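Local coordinates for protein luciferase-like monooxygenase (PDB 4US5) that probably acts as a monooxygenase of the bacterial luciferase family, with a TIM-barrel fold, using molecular oxygen to oxidise a substrate, at residues B[10-15]-B[313-318]; B[29-34]-B[321-326]; B[104-109]-B[167-172]; B[140-145]-B[182-187]; B[227-232]-B[289-294]. One frame throughout, in Å; residues are numbered along the deposited sequence.

Interaction 1 (B[10-15]-B[313-318]); sequences VEQAPV and VSMIHD. With NA (sodium ion), chain R; NA (sodium ion), chain M; NA (sodium ion), chain L.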
# COMPACT_ATOMS: atom_id res chain seq x y z
N VAL B 10 -15.24 -1.80 10.89
CA VAL B 10 -14.06 -2.64 10.79
C VAL B 10 -14.36 -3.67 9.72
O VAL B 10 -15.31 -4.45 9.84
CB VAL B 10 -13.71 -3.28 12.16
CG1 VAL B 10 -12.48 -4.14 12.07
CG2 VAL B 10 -13.51 -2.19 13.22
N GLU B 11 -13.55 -3.65 8.66
CA GLU B 11 -13.80 -4.37 7.46
C GLU B 11 -12.72 -5.43 7.24
O GLU B 11 -11.56 -5.10 6.98
CB GLU B 11 -13.85 -3.39 6.28
CG GLU B 11 -13.74 -4.03 4.87
CD GLU B 11 -14.95 -4.87 4.49
OE1 GLU B 11 -15.31 -5.80 5.24
OE2 GLU B 11 -15.55 -4.59 3.44
N GLN B 12 -13.10 -6.69 7.33
CA GLN B 12 -12.19 -7.79 7.00
C GLN B 12 -12.35 -8.28 5.55
O GLN B 12 -11.57 -9.09 5.07
CB GLN B 12 -12.34 -8.91 8.02
CG GLN B 12 -13.51 -9.83 7.81
CD GLN B 12 -14.87 -9.27 8.17
OE1 GLN B 12 -15.13 -8.06 8.08
NE2 GLN B 12 -15.79 -10.16 8.46
N ALA B 13 -13.33 -7.72 4.84
CA ALA B 13 -13.56 -8.03 3.42
C ALA B 13 -13.82 -9.51 3.18
O ALA B 13 -13.07 -10.19 2.47
CB ALA B 13 -12.43 -7.52 2.57
N PRO B 14 -14.90 -10.02 3.75
CA PRO B 14 -15.18 -11.43 3.55
C PRO B 14 -15.47 -11.74 2.08
O PRO B 14 -15.96 -10.90 1.34
CB PRO B 14 -16.40 -11.69 4.44
CG PRO B 14 -16.90 -10.37 4.84
CD PRO B 14 -15.93 -9.33 4.54
N VAL B 15 -15.12 -12.95 1.67
CA VAL B 15 -15.43 -13.43 0.33
C VAL B 15 -16.62 -14.36 0.46
O VAL B 15 -16.64 -15.28 1.30
CB VAL B 15 -14.25 -14.18 -0.27
CG1 VAL B 15 -14.54 -14.55 -1.73
CG2 VAL B 15 -12.97 -13.32 -0.19
N VAL B 313 -18.31 -4.75 12.84
CA VAL B 313 -17.85 -5.80 11.95
C VAL B 313 -19.11 -6.52 11.48
O VAL B 313 -20.12 -6.61 12.21
CB VAL B 313 -16.94 -6.80 12.72
CG1 VAL B 313 -16.46 -7.92 11.84
CG2 VAL B 313 -15.76 -6.09 13.35
N SER B 314 -19.06 -7.06 10.26
CA SER B 314 -20.15 -7.85 9.74
C SER B 314 -19.66 -9.08 8.96
O SER B 314 -18.58 -9.08 8.37
CB SER B 314 -21.07 -6.97 8.90
OG SER B 314 -20.35 -6.32 7.85
N MSE B 315 -20.48 -10.14 9.00
CA MSE B 315 -20.23 -11.37 8.24
C MSE B 315 -21.52 -11.68 7.53
O MSE B 315 -22.21 -12.62 7.87
CB MSE B 315 -19.84 -12.48 9.19
CG MSE B 315 -18.36 -12.45 9.57
SE MSE B 315 -18.05 -11.18 11.01
CE MSE B 315 -16.25 -11.73 11.56
N ILE B 316 -21.85 -10.86 6.53
CA ILE B 316 -23.13 -10.90 5.85
C ILE B 316 -22.88 -11.27 4.39
O ILE B 316 -21.99 -10.73 3.73
CB ILE B 316 -23.85 -9.54 5.97
CG1 ILE B 316 -24.29 -9.30 7.43
CG2 ILE B 316 -25.04 -9.46 5.05
CD1 ILE B 316 -24.85 -7.92 7.73
N HIS B 317 -23.66 -12.22 3.88
CA HIS B 317 -23.42 -12.77 2.56
C HIS B 317 -23.70 -11.74 1.45
O HIS B 317 -22.92 -11.60 0.51
CB HIS B 317 -24.29 -14.01 2.32
CG HIS B 317 -24.20 -14.54 0.93
ND1 HIS B 317 -25.09 -14.21 -0.05
CD2 HIS B 317 -23.28 -15.36 0.34
CE1 HIS B 317 -24.74 -14.78 -1.19
NE2 HIS B 317 -23.65 -15.50 -0.97
N ASP B 318 -24.84 -11.06 1.55
CA ASP B 318 -25.34 -10.22 0.48
C ASP B 318 -25.10 -8.77 0.75
O ASP B 318 -25.58 -8.25 1.72
CB ASP B 318 -26.86 -10.52 0.29
CG ASP B 318 -27.43 -9.95 -1.03
OD1 ASP B 318 -27.17 -8.79 -1.43
OD2 ASP B 318 -28.13 -10.73 -1.70
NA NA R . -16.86 -6.21 8.56
NA NA M . -20.05 -8.73 5.86
NA NA L . -16.13 -6.48 1.45
O HOH W 1 -17.77 -8.89 1.36
O HOH W 2 -19.86 -9.00 3.21
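At the C-terminal rim of a TIM barrel, the end of strand 6-11 and the loop after strand 309-313 run nearly alongside each other, 15° apart, with sodium ions bound along them. Q12 carries the contact. Its CG sits in the crowded position between backbone N and carbonyl carbon (chi1 81°), and a bend at chi2 turns the amide toward S314. Q12 NE2 donates to S314 O over 3.0 Å; the N-H...O angle is 163°, so the bond is fairly straight, with the donor above the carbonyl plane. The other arm of the amide, Q12 OE1, binds a sodium at 2.6 Å, and V10 O meets the same ion at 2.7 Å. S314 O in turn lies 2.9 Å from a second sodium, while S314 OG is held by R322. The selenomethionine M315 crosses the amide at about a right angle, its CE 3.5 Å from Q12 NE2. Where the two strands end, V10 CB packs against V313 CG2 at 3.7 Å. An alanine here in place of Q12 would remove both amide arms and would probably weaken the sodium site and the strand-to-loop link together. The ion at OE1 would be expected to polarise the amide, making NE2 a stronger donor.

Interaction 2 (B[29-34]-B[321-326]); sequences IELARL and DRLRSY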
# COMPACT_ATOMS: atom_id res chain seq x y z
N ILE B 29 -15.14 -0.70 -0.73
CA ILE B 29 -15.19 0.69 -1.15
C ILE B 29 -16.59 1.30 -1.08
O ILE B 29 -16.78 2.41 -0.57
CB ILE B 29 -14.62 0.82 -2.60
CG1 ILE B 29 -13.16 0.41 -2.60
CG2 ILE B 29 -14.79 2.22 -3.14
CD1 ILE B 29 -12.57 0.16 -3.98
N GLU B 30 -17.58 0.54 -1.55
CA GLU B 30 -18.96 0.95 -1.48
C GLU B 30 -19.43 1.17 -0.03
O GLU B 30 -20.07 2.20 0.30
CB GLU B 30 -19.87 -0.11 -2.11
CG GLU B 30 -21.28 0.43 -2.31
CD GLU B 30 -22.21 -0.52 -3.04
OE1 GLU B 30 -21.88 -1.73 -3.21
OE2 GLU B 30 -23.33 -0.03 -3.42
N LEU B 31 -19.04 0.28 0.84
CA LEU B 31 -19.39 0.41 2.26
C LEU B 31 -18.71 1.62 2.87
O LEU B 31 -19.33 2.36 3.65
CB LEU B 31 -19.07 -0.85 3.03
CG LEU B 31 -19.35 -0.81 4.52
CD1 LEU B 31 -20.81 -0.54 4.81
CD2 LEU B 31 -18.89 -2.12 5.16
N ALA B 32 -17.45 1.86 2.53
CA ALA B 32 -16.74 3.01 3.04
C ALA B 32 -17.37 4.35 2.59
O ALA B 32 -17.47 5.26 3.37
CB ALA B 32 -15.29 2.97 2.63
N ARG B 33 -17.77 4.43 1.33
CA ARG B 33 -18.46 5.63 0.83
C ARG B 33 -19.78 5.85 1.59
O ARG B 33 -20.08 6.97 2.03
CB ARG B 33 -18.74 5.49 -0.66
CG ARG B 33 -17.53 5.60 -1.57
CD ARG B 33 -18.09 5.52 -3.00
NE ARG B 33 -17.11 5.42 -4.06
CZ ARG B 33 -17.00 4.38 -4.87
NH1 ARG B 33 -17.79 3.32 -4.72
NH2 ARG B 33 -16.08 4.41 -5.82
N LEU B 34 -20.51 4.78 1.83
CA LEU B 34 -21.76 4.87 2.62
C LEU B 34 -21.47 5.33 4.03
O LEU B 34 -22.12 6.27 4.54
CB LEU B 34 -22.50 3.55 2.61
CG LEU B 34 -23.81 3.53 3.42
CD1 LEU B 34 -24.82 4.53 2.83
CD2 LEU B 34 -24.39 2.16 3.43
N ASP B 321 -28.07 -6.67 1.88
CA ASP B 321 -28.37 -6.89 3.29
C ASP B 321 -27.34 -6.15 4.17
O ASP B 321 -27.67 -5.62 5.24
CB ASP B 321 -28.37 -8.38 3.62
CG ASP B 321 -29.56 -9.13 3.03
OD1 ASP B 321 -30.55 -8.45 2.66
OD2 ASP B 321 -29.47 -10.36 2.96
N ARG B 322 -26.09 -6.19 3.76
CA ARG B 322 -25.04 -5.60 4.55
C ARG B 322 -25.16 -4.08 4.63
O ARG B 322 -25.07 -3.50 5.70
CB ARG B 322 -23.70 -5.98 3.96
CG ARG B 322 -22.54 -5.59 4.87
CD ARG B 322 -21.21 -5.70 4.14
NE ARG B 322 -20.14 -5.79 5.12
CZ ARG B 322 -18.84 -5.72 4.81
NH1 ARG B 322 -18.45 -5.56 3.56
NH2 ARG B 322 -17.94 -5.85 5.77
N LEU B 323 -25.32 -3.43 3.48
CA LEU B 323 -25.50 -2.00 3.45
C LEU B 323 -26.71 -1.57 4.29
O LEU B 323 -26.63 -0.61 5.07
CB LEU B 323 -25.64 -1.48 2.01
CG LEU B 323 -24.40 -1.65 1.15
CD1 LEU B 323 -24.65 -1.23 -0.27
CD2 LEU B 323 -23.20 -0.91 1.71
N ARG B 324 -27.78 -2.34 4.20
CA ARG B 324 -28.98 -2.10 5.02
C ARG B 324 -28.65 -2.10 6.51
O ARG B 324 -29.12 -1.22 7.26
CB ARG B 324 -30.13 -3.11 4.75
CG ARG B 324 -31.11 -2.64 3.67
CD ARG B 324 -32.35 -3.50 3.49
NE ARG B 324 -32.03 -4.82 2.99
CZ ARG B 324 -31.96 -5.13 1.69
NH1 ARG B 324 -32.23 -4.23 0.75
NH2 ARG B 324 -31.66 -6.37 1.33
N SER B 325 -27.89 -3.10 6.94
CA SER B 325 -27.50 -3.21 8.35
C SER B 325 -26.81 -1.95 8.83
O SER B 325 -27.20 -1.36 9.85
CB SER B 325 -26.65 -4.49 8.58
OG SER B 325 -26.34 -4.66 9.97
N TYR B 326 -25.84 -1.45 8.05
CA TYR B 326 -25.13 -0.27 8.44
C TYR B 326 -25.98 1.01 8.37
O TYR B 326 -25.77 1.92 9.16
CB TYR B 326 -23.80 -0.12 7.62
CG TYR B 326 -22.73 -1.07 8.07
CD1 TYR B 326 -22.62 -2.33 7.52
CD2 TYR B 326 -21.79 -0.70 9.04
CE1 TYR B 326 -21.63 -3.23 7.94
CE2 TYR B 326 -20.80 -1.60 9.45
CZ TYR B 326 -20.73 -2.86 8.90
OH TYR B 326 -19.70 -3.74 9.28
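L31 and L34 both hold CG anti to the backbone N (L31 chi1 178°), which sends their methyls across the gap, whereas L323 has CG anti to its carbonyl carbon and reaches in between them. R322, extended from CG to NE, and Y326 supply flat surfaces for the two branches of L31. L31 CD2 sits over the centre of the R322 guanidinium, 3.6 Å from R322 CZ. L31 CD1 lies over one face of the Y326 ring, 4.0 Å from its centroid and 25° off the normal, a CH-pi contact displaced toward the rim near Y326 CD1. These two segments belong to the first and last helices of the TIM barrel, 21-38 and 319-332, which pack side by side on its outside; the local axes approach to 10.7 Å and cross at -21°. The remaining apolar contacts run through L323: its CD2 meets L31 CD1 at 3.9 Å and L34 CD2 at 3.7 Å. L323 CD1 instead touches the carboxylate of E30, 3.6 Å from E30 OE2, a group whose other oxygen accepts from Q319. The polar ends of R322 and Y326 find their partners outside the two segments. R322 pairs with E11, which fixes the guanidinium under L31, and Y326 OH bonds V312 O. Inward, L31 and Y326 both touch V9 of strand 6-11.

Interaction 3 (B[104-109]-B[167-172]); sequences RIDLGI and ALWLLG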
# COMPACT_ATOMS: atom_id res chain seq x y z
N ARG B 104 -5.83 12.09 8.46
CA ARG B 104 -6.99 11.21 8.35
C ARG B 104 -6.69 9.73 8.65
O ARG B 104 -7.63 8.90 8.63
CB ARG B 104 -7.59 11.30 6.98
CG ARG B 104 -8.24 12.66 6.68
CD ARG B 104 -8.88 12.64 5.31
NE ARG B 104 -9.96 11.69 5.25
CZ ARG B 104 -10.30 11.01 4.17
NH1 ARG B 104 -9.63 11.14 3.02
NH2 ARG B 104 -11.30 10.15 4.23
N ILE B 105 -5.44 9.38 8.90
CA ILE B 105 -5.01 7.97 8.85
C ILE B 105 -4.82 7.41 10.26
O ILE B 105 -4.14 8.01 11.11
CB ILE B 105 -3.72 7.79 8.03
CG1 ILE B 105 -3.90 8.27 6.60
CG2 ILE B 105 -3.23 6.34 8.08
CD1 ILE B 105 -5.01 7.61 5.79
N ASP B 106 -5.42 6.25 10.50
CA ASP B 106 -5.21 5.47 11.70
C ASP B 106 -4.26 4.30 11.39
O ASP B 106 -4.46 3.56 10.44
CB ASP B 106 -6.53 4.86 12.20
CG ASP B 106 -7.49 5.87 12.71
OD1 ASP B 106 -7.06 7.02 13.07
OD2 ASP B 106 -8.71 5.55 12.80
N LEU B 107 -3.26 4.11 12.25
CA LEU B 107 -2.44 2.95 12.22
C LEU B 107 -2.79 2.05 13.40
O LEU B 107 -2.17 2.13 14.48
CB LEU B 107 -0.97 3.36 12.25
CG LEU B 107 0.11 2.28 12.29
CD1 LEU B 107 -0.18 1.13 11.35
CD2 LEU B 107 1.46 2.90 11.94
N GLY B 108 -3.81 1.23 13.22
CA GLY B 108 -4.15 0.20 14.18
C GLY B 108 -3.24 -1.00 14.02
O GLY B 108 -2.96 -1.43 12.89
N ILE B 109 -2.76 -1.51 15.14
CA ILE B 109 -1.79 -2.61 15.20
C ILE B 109 -2.44 -3.76 15.91
O ILE B 109 -3.05 -3.56 16.96
CB ILE B 109 -0.56 -2.18 16.03
CG1 ILE B 109 0.16 -1.02 15.36
CG2 ILE B 109 0.39 -3.35 16.25
CD1 ILE B 109 0.62 -1.29 13.95
N ALA B 167 -2.45 8.19 13.49
CA ALA B 167 -2.83 7.91 14.86
C ALA B 167 -2.64 6.41 15.18
O ALA B 167 -3.31 5.55 14.59
CB ALA B 167 -4.28 8.32 15.09
N LEU B 168 -1.80 6.13 16.17
CA LEU B 168 -1.53 4.76 16.61
C LEU B 168 -2.65 4.21 17.49
O LEU B 168 -3.01 4.83 18.51
CB LEU B 168 -0.25 4.71 17.43
CG LEU B 168 1.08 4.50 16.71
CD1 LEU B 168 2.22 4.45 17.72
CD2 LEU B 168 1.10 3.23 15.85
N TRP B 169 -3.15 3.02 17.16
CA TRP B 169 -4.15 2.31 17.95
C TRP B 169 -3.68 0.88 18.19
O TRP B 169 -3.07 0.26 17.30
CB TRP B 169 -5.51 2.25 17.23
CG TRP B 169 -6.31 3.49 17.29
CD1 TRP B 169 -6.09 4.63 16.55
CD2 TRP B 169 -7.45 3.76 18.10
NE1 TRP B 169 -7.00 5.57 16.85
CE2 TRP B 169 -7.88 5.07 17.79
CE3 TRP B 169 -8.14 3.05 19.08
CZ2 TRP B 169 -8.95 5.66 18.41
CZ3 TRP B 169 -9.23 3.63 19.66
CH2 TRP B 169 -9.61 4.94 19.35
N LEU B 170 -3.98 0.34 19.36
CA LEU B 170 -3.72 -1.08 19.62
C LEU B 170 -5.03 -1.82 19.64
O LEU B 170 -5.98 -1.43 20.34
CB LEU B 170 -3.01 -1.27 20.95
CG LEU B 170 -2.65 -2.70 21.28
CD1 LEU B 170 -1.79 -3.32 20.17
CD2 LEU B 170 -1.87 -2.77 22.60
N LEU B 171 -5.08 -2.89 18.86
CA LEU B 171 -6.23 -3.78 18.83
C LEU B 171 -5.89 -4.99 19.63
O LEU B 171 -4.80 -5.57 19.47
CB LEU B 171 -6.56 -4.22 17.40
CG LEU B 171 -7.32 -3.20 16.55
CD1 LEU B 171 -6.44 -1.98 16.19
CD2 LEU B 171 -7.83 -3.88 15.31
N GLY B 172 -6.81 -5.41 20.48
CA GLY B 172 -6.59 -6.65 21.26
C GLY B 172 -7.84 -7.47 21.47
O GLY B 172 -8.99 -7.00 21.23
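Strands 105-110 and 167-172 are parallel neighbours in the TIM-barrel sheet, joined by a beta-alpha-beta crossover that includes helix 134-147. Five backbone bonds zip them together, with L107 and I109 each donating and accepting. A167 N reaches I105 O at 2.9 Å, and L107 N returns to A167 O at 2.7 Å. W169 N then meets L107 O at 3.0 Å, followed by I109 N on W169 O at 2.8 Å. The last, L171 N to I109 O at 2.9 Å, comes in nearly along the C=O axis (163°). The local strand axes cross at -29°, the twist of a closed parallel sheet.

On one face, L107 and L168 run alongside each other in the same direction, L107 CG 3.8 Å from L168 CD2. L144 of helix 134-147 packs against both, and F94 of helix 87-100 also touches L107, so this face is turned to the helical layer. The other face carries D106, A167 and W169. D106 and W169 also run side by side, with carboxylate and indole planes 51° apart, but their polar ends are held by others: D106 forms salt bridges with R42 and R74 and accepts from W44 NE1. W169 meets W44 edge-to-face, and its NE1 bonds a sulfonate oxygen of a buffer molecule, consistent with a pocket there. On the face of D106 and W169, G108 has no side chain; a CB would clash with L171 CD1, which rests 3.7 Å from G108 CA.

Interaction 4 (B[140-145]-B[182-187]); sequences RLEQLR and ARLGLP
Hydrogen bonding across this contact rests on R145 alone. Its CG is anti to the backbone N, and a bend at chi3 (-127°) turns the guanidinium end-on to L184 O, which both terminal nitrogens grip: R145 NH2 at 2.7 Å and R145 NH1 at 3.0 Å. The oxygen lies in the guanidinium plane; NH1 uses a lone pair of the carbonyl, whereas NH2 approaches from above the carbonyl plane. Ionic support within helix 134-147 is weak, a long pair from R145 NH1 to E142 OE2 at 3.7 Å. Apolar contacts fill in beside it. L141 CD2 meets L186 CD1 tip to tip at 3.8 Å, and L184 CD1, crossing obliquely, at 4.0 Å. L186 CD2 presses close to the guanidinium, 3.2 Å from R145 NH2. L184 CD2 also touches the E142 carboxylate, 3.5 Å from E142 OE2. Further in, L186 packs on L168 and L141 on I109, both residues of the barrel strands. The gripped carbonyl belongs to the end of helix 175-184, where a positive charge is likely to be favourable. G185, with phi 68°, ends that helix in a Schellman motif before the chain enters strand 188-191, so R145 ties two successive outer helices of the barrel together.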
# COMPACT_ATOMS: atom_id res chain seq x y z
N ARG B 140 8.28 -3.80 19.36
CA ARG B 140 8.10 -3.30 17.98
C ARG B 140 7.24 -2.06 17.96
O ARG B 140 7.49 -1.11 17.24
CB ARG B 140 7.45 -4.36 17.12
CG ARG B 140 8.36 -5.45 16.66
CD ARG B 140 7.58 -6.61 16.06
NE ARG B 140 8.51 -7.65 15.72
CZ ARG B 140 9.20 -7.72 14.61
NH1 ARG B 140 8.99 -6.87 13.63
NH2 ARG B 140 10.08 -8.68 14.46
N LEU B 141 6.24 -2.06 18.81
CA LEU B 141 5.33 -0.95 18.92
C LEU B 141 6.05 0.32 19.43
O LEU B 141 5.79 1.42 18.96
CB LEU B 141 4.17 -1.37 19.83
CG LEU B 141 2.90 -0.57 19.92
CD1 LEU B 141 2.33 -0.20 18.57
CD2 LEU B 141 1.88 -1.39 20.71
N GLU B 142 6.97 0.15 20.37
CA GLU B 142 7.82 1.26 20.82
C GLU B 142 8.74 1.73 19.71
O GLU B 142 8.96 2.92 19.54
CB GLU B 142 8.75 0.83 21.99
CG GLU B 142 8.85 1.90 23.08
CD GLU B 142 7.69 1.83 24.03
OE1 GLU B 142 7.80 1.10 25.05
OE2 GLU B 142 6.67 2.52 23.74
N GLN B 143 9.33 0.79 18.99
CA GLN B 143 10.18 1.14 17.86
C GLN B 143 9.39 1.93 16.80
O GLN B 143 9.88 2.90 16.24
CB GLN B 143 10.69 -0.10 17.18
CG GLN B 143 11.82 -0.85 17.83
CD GLN B 143 12.32 -1.94 16.90
OE1 GLN B 143 11.72 -3.00 16.81
NE2 GLN B 143 13.37 -1.64 16.14
N LEU B 144 8.18 1.48 16.52
CA LEU B 144 7.30 2.16 15.55
C LEU B 144 7.04 3.58 16.00
O LEU B 144 7.13 4.51 15.23
CB LEU B 144 6.00 1.38 15.41
CG LEU B 144 4.90 2.00 14.55
CD1 LEU B 144 5.41 2.32 13.16
CD2 LEU B 144 3.74 1.01 14.49
N ARG B 145 6.66 3.75 17.27
CA ARG B 145 6.37 5.08 17.82
C ARG B 145 7.60 5.99 17.69
O ARG B 145 7.47 7.15 17.32
CB ARG B 145 5.86 4.93 19.27
CG ARG B 145 5.24 6.10 19.98
CD ARG B 145 4.93 5.65 21.41
NE ARG B 145 3.55 5.90 21.80
CZ ARG B 145 3.02 5.46 22.95
NH1 ARG B 145 3.73 4.76 23.80
NH2 ARG B 145 1.76 5.75 23.23
N ALA B 182 -2.82 0.10 28.15
CA ALA B 182 -2.85 0.99 29.32
C ALA B 182 -1.45 1.50 29.68
O ALA B 182 -1.23 2.69 29.84
CB ALA B 182 -3.46 0.27 30.50
N ARG B 183 -0.52 0.56 29.77
CA ARG B 183 0.85 0.86 30.12
C ARG B 183 1.45 1.89 29.17
O ARG B 183 2.19 2.79 29.57
CB ARG B 183 1.65 -0.44 30.12
CG ARG B 183 3.10 -0.33 30.51
CD ARG B 183 3.71 -1.71 30.69
NE ARG B 183 3.96 -2.34 29.40
CZ ARG B 183 3.41 -3.48 28.96
NH1 ARG B 183 2.55 -4.20 29.71
NH2 ARG B 183 3.73 -3.90 27.75
N LEU B 184 1.14 1.75 27.89
CA LEU B 184 1.76 2.55 26.83
C LEU B 184 0.98 3.82 26.52
O LEU B 184 1.43 4.64 25.71
CB LEU B 184 1.93 1.70 25.56
CG LEU B 184 2.87 0.51 25.71
CD1 LEU B 184 2.76 -0.42 24.51
CD2 LEU B 184 4.30 0.98 25.88
N GLY B 185 -0.17 3.98 27.13
CA GLY B 185 -0.99 5.15 26.92
C GLY B 185 -1.56 5.21 25.52
O GLY B 185 -1.67 6.28 24.94
N LEU B 186 -1.95 4.06 24.99
CA LEU B 186 -2.49 4.01 23.64
C LEU B 186 -3.99 3.90 23.60
O LEU B 186 -4.58 3.22 24.45
CB LEU B 186 -1.91 2.81 22.91
CG LEU B 186 -0.46 2.97 22.54
CD1 LEU B 186 0.08 1.63 22.08
CD2 LEU B 186 -0.28 4.03 21.47
N PRO B 187 -4.61 4.49 22.56
CA PRO B 187 -5.99 4.18 22.27
C PRO B 187 -6.11 2.67 22.01
O PRO B 187 -5.18 2.06 21.50
CB PRO B 187 -6.28 5.00 21.00
CG PRO B 187 -5.27 6.09 21.00
CD PRO B 187 -4.06 5.49 21.63

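Interaction 5 (B[227-232]-B[289-294]); sequences VCCAET and GSPDRV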
# COMPACT_ATOMS: atom_id res chain seq x y z
N VAL B 227 -22.22 -7.05 14.30
CA VAL B 227 -23.62 -6.72 14.36
C VAL B 227 -24.29 -7.17 13.08
O VAL B 227 -23.76 -6.98 11.99
CB VAL B 227 -23.85 -5.22 14.52
CG1 VAL B 227 -25.34 -4.89 14.62
CG2 VAL B 227 -23.08 -4.68 15.72
N CYS B 228 -25.47 -7.77 13.24
CA CYS B 228 -26.31 -8.14 12.12
C CYS B 228 -27.70 -7.55 12.36
O CYS B 228 -28.49 -8.07 13.17
CB CYS B 228 -26.36 -9.67 12.04
SG CYS B 228 -27.31 -10.29 10.65
N CYS B 229 -27.95 -6.40 11.73
CA CYS B 229 -29.17 -5.62 11.96
C CYS B 229 -30.06 -5.64 10.70
O CYS B 229 -29.58 -5.55 9.56
CB CYS B 229 -28.82 -4.20 12.35
SG CYS B 229 -30.24 -3.16 12.70
N ALA B 230 -31.37 -5.81 10.90
CA ALA B 230 -32.34 -5.71 9.80
C ALA B 230 -33.61 -5.11 10.38
O ALA B 230 -33.67 -4.87 11.58
CB ALA B 230 -32.63 -7.05 9.21
N GLU B 231 -34.57 -4.81 9.52
CA GLU B 231 -35.73 -4.02 9.95
C GLU B 231 -36.50 -4.71 11.07
O GLU B 231 -37.04 -4.05 11.92
CB GLU B 231 -36.62 -3.70 8.77
CG GLU B 231 -37.68 -2.64 9.09
CD GLU B 231 -37.10 -1.22 9.25
OE1 GLU B 231 -36.75 -0.62 8.20
OE2 GLU B 231 -37.01 -0.70 10.41
N THR B 232 -36.53 -6.04 11.05
CA THR B 232 -37.29 -6.83 12.06
C THR B 232 -36.37 -7.92 12.59
O THR B 232 -35.40 -8.29 11.92
CB THR B 232 -38.52 -7.53 11.42
OG1 THR B 232 -38.08 -8.43 10.41
CG2 THR B 232 -39.50 -6.52 10.83
N GLY B 289 -30.42 -8.41 15.56
CA GLY B 289 -31.83 -8.04 15.75
C GLY B 289 -32.30 -6.83 14.99
O GLY B 289 -31.60 -6.29 14.11
N SER B 290 -33.50 -6.37 15.38
CA SER B 290 -34.06 -5.14 14.90
C SER B 290 -33.22 -3.96 15.36
O SER B 290 -32.39 -4.09 16.26
CB SER B 290 -35.48 -4.99 15.46
OG SER B 290 -35.40 -4.80 16.85
N PRO B 291 -33.42 -2.77 14.73
CA PRO B 291 -32.66 -1.62 15.15
C PRO B 291 -32.78 -1.31 16.64
O PRO B 291 -31.76 -1.06 17.30
CB PRO B 291 -33.27 -0.47 14.31
CG PRO B 291 -33.81 -1.15 13.11
CD PRO B 291 -34.34 -2.45 13.62
N ASP B 292 -34.00 -1.31 17.17
CA ASP B 292 -34.18 -1.04 18.60
C ASP B 292 -33.47 -2.06 19.46
O ASP B 292 -32.84 -1.71 20.44
CB ASP B 292 -35.67 -1.02 18.98
CG ASP B 292 -36.36 0.26 18.57
OD1 ASP B 292 -35.68 1.20 18.06
OD2 ASP B 292 -37.60 0.31 18.69
N ARG B 293 -33.57 -3.33 19.11
CA ARG B 293 -32.97 -4.38 19.93
C ARG B 293 -31.44 -4.25 19.94
O ARG B 293 -30.82 -4.30 21.00
CB ARG B 293 -33.36 -5.79 19.46
CG ARG B 293 -32.73 -6.89 20.31
CD ARG B 293 -32.89 -8.30 19.76
NE ARG B 293 -34.29 -8.65 19.65
CZ ARG B 293 -35.06 -9.00 20.68
NH1 ARG B 293 -34.57 -9.04 21.93
NH2 ARG B 293 -36.35 -9.30 20.47
N VAL B 294 -30.85 -4.10 18.76
CA VAL B 294 -29.39 -3.99 18.69
C VAL B 294 -28.93 -2.69 19.35
O VAL B 294 -27.96 -2.71 20.06
CB VAL B 294 -28.78 -4.22 17.27
CG1 VAL B 294 -29.37 -5.47 16.63
CG2 VAL B 294 -29.01 -3.04 16.39
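The backbones meet in a short parallel bridge at C229 and G289, where G289 N donates to C228 O at 3.1 Å, nearly along the C=O axis (161°), and A230 N donates to G289 O at 3.3 Å from above the carbonyl plane. G289 has phi 151° and psi -167°, angles suited to glycine, because a CB would collide with the carbonyl O before it and with R293 CD. Beyond the bridge, C229 points SG anti to its backbone N, into the first turn of helix 291-305. There C229 SG lies 3.8 Å from P291 CA and 3.9 Å from V294 CG2. The P291 ring fits against the strand's exit: its CD is 3.2 Å from A230 O and 3.6 Å from E231 O, and its CG is 4.1 Å from C229 SG. An alanine here in place of P291 would remove CG and CD and would probably loosen the packing of the helix start on A230, E231 and C229. S290 is the N-cap of this helix, its OG accepting from R293 N at 3.3 Å. T232 is the N-cap of helix 233-251, its OG1 bonding E235 N. Around the contact, helix 233-251 lies against C228 and A230, and D233 bonds both S290 N and R293. Helix 319-332 covers V227, C229 and V294 through L328 and L329, while V227 also pairs by backbone with V313 of strand 309-313.

In the fold
Interactions 1, 2 and 5 form one continuous patch, whereas interactions 3 and 4 form another. Interaction 1 meets interaction 2 through the salt bridge E11 OE1 to R322 NH2 at 2.7 Å. It meets interaction 5 through V313 O and V227 N, 3.0 Å apart in a probable hydrogen bond, and interaction 2 reaches interaction 5 by S325 OG to C229 N, also 3.0 Å. Interactions 3 and 4 touch at L170 N and P187 O, 3.0 Å apart. The two patches do not touch; interactions 1 and 3 belong to the same sheet, with centres about 20 Å and nearest atoms about 6 Å apart. Sodium ions sit at interaction 1, and the buffer molecule beside W169 suggests a pocket at interaction 3.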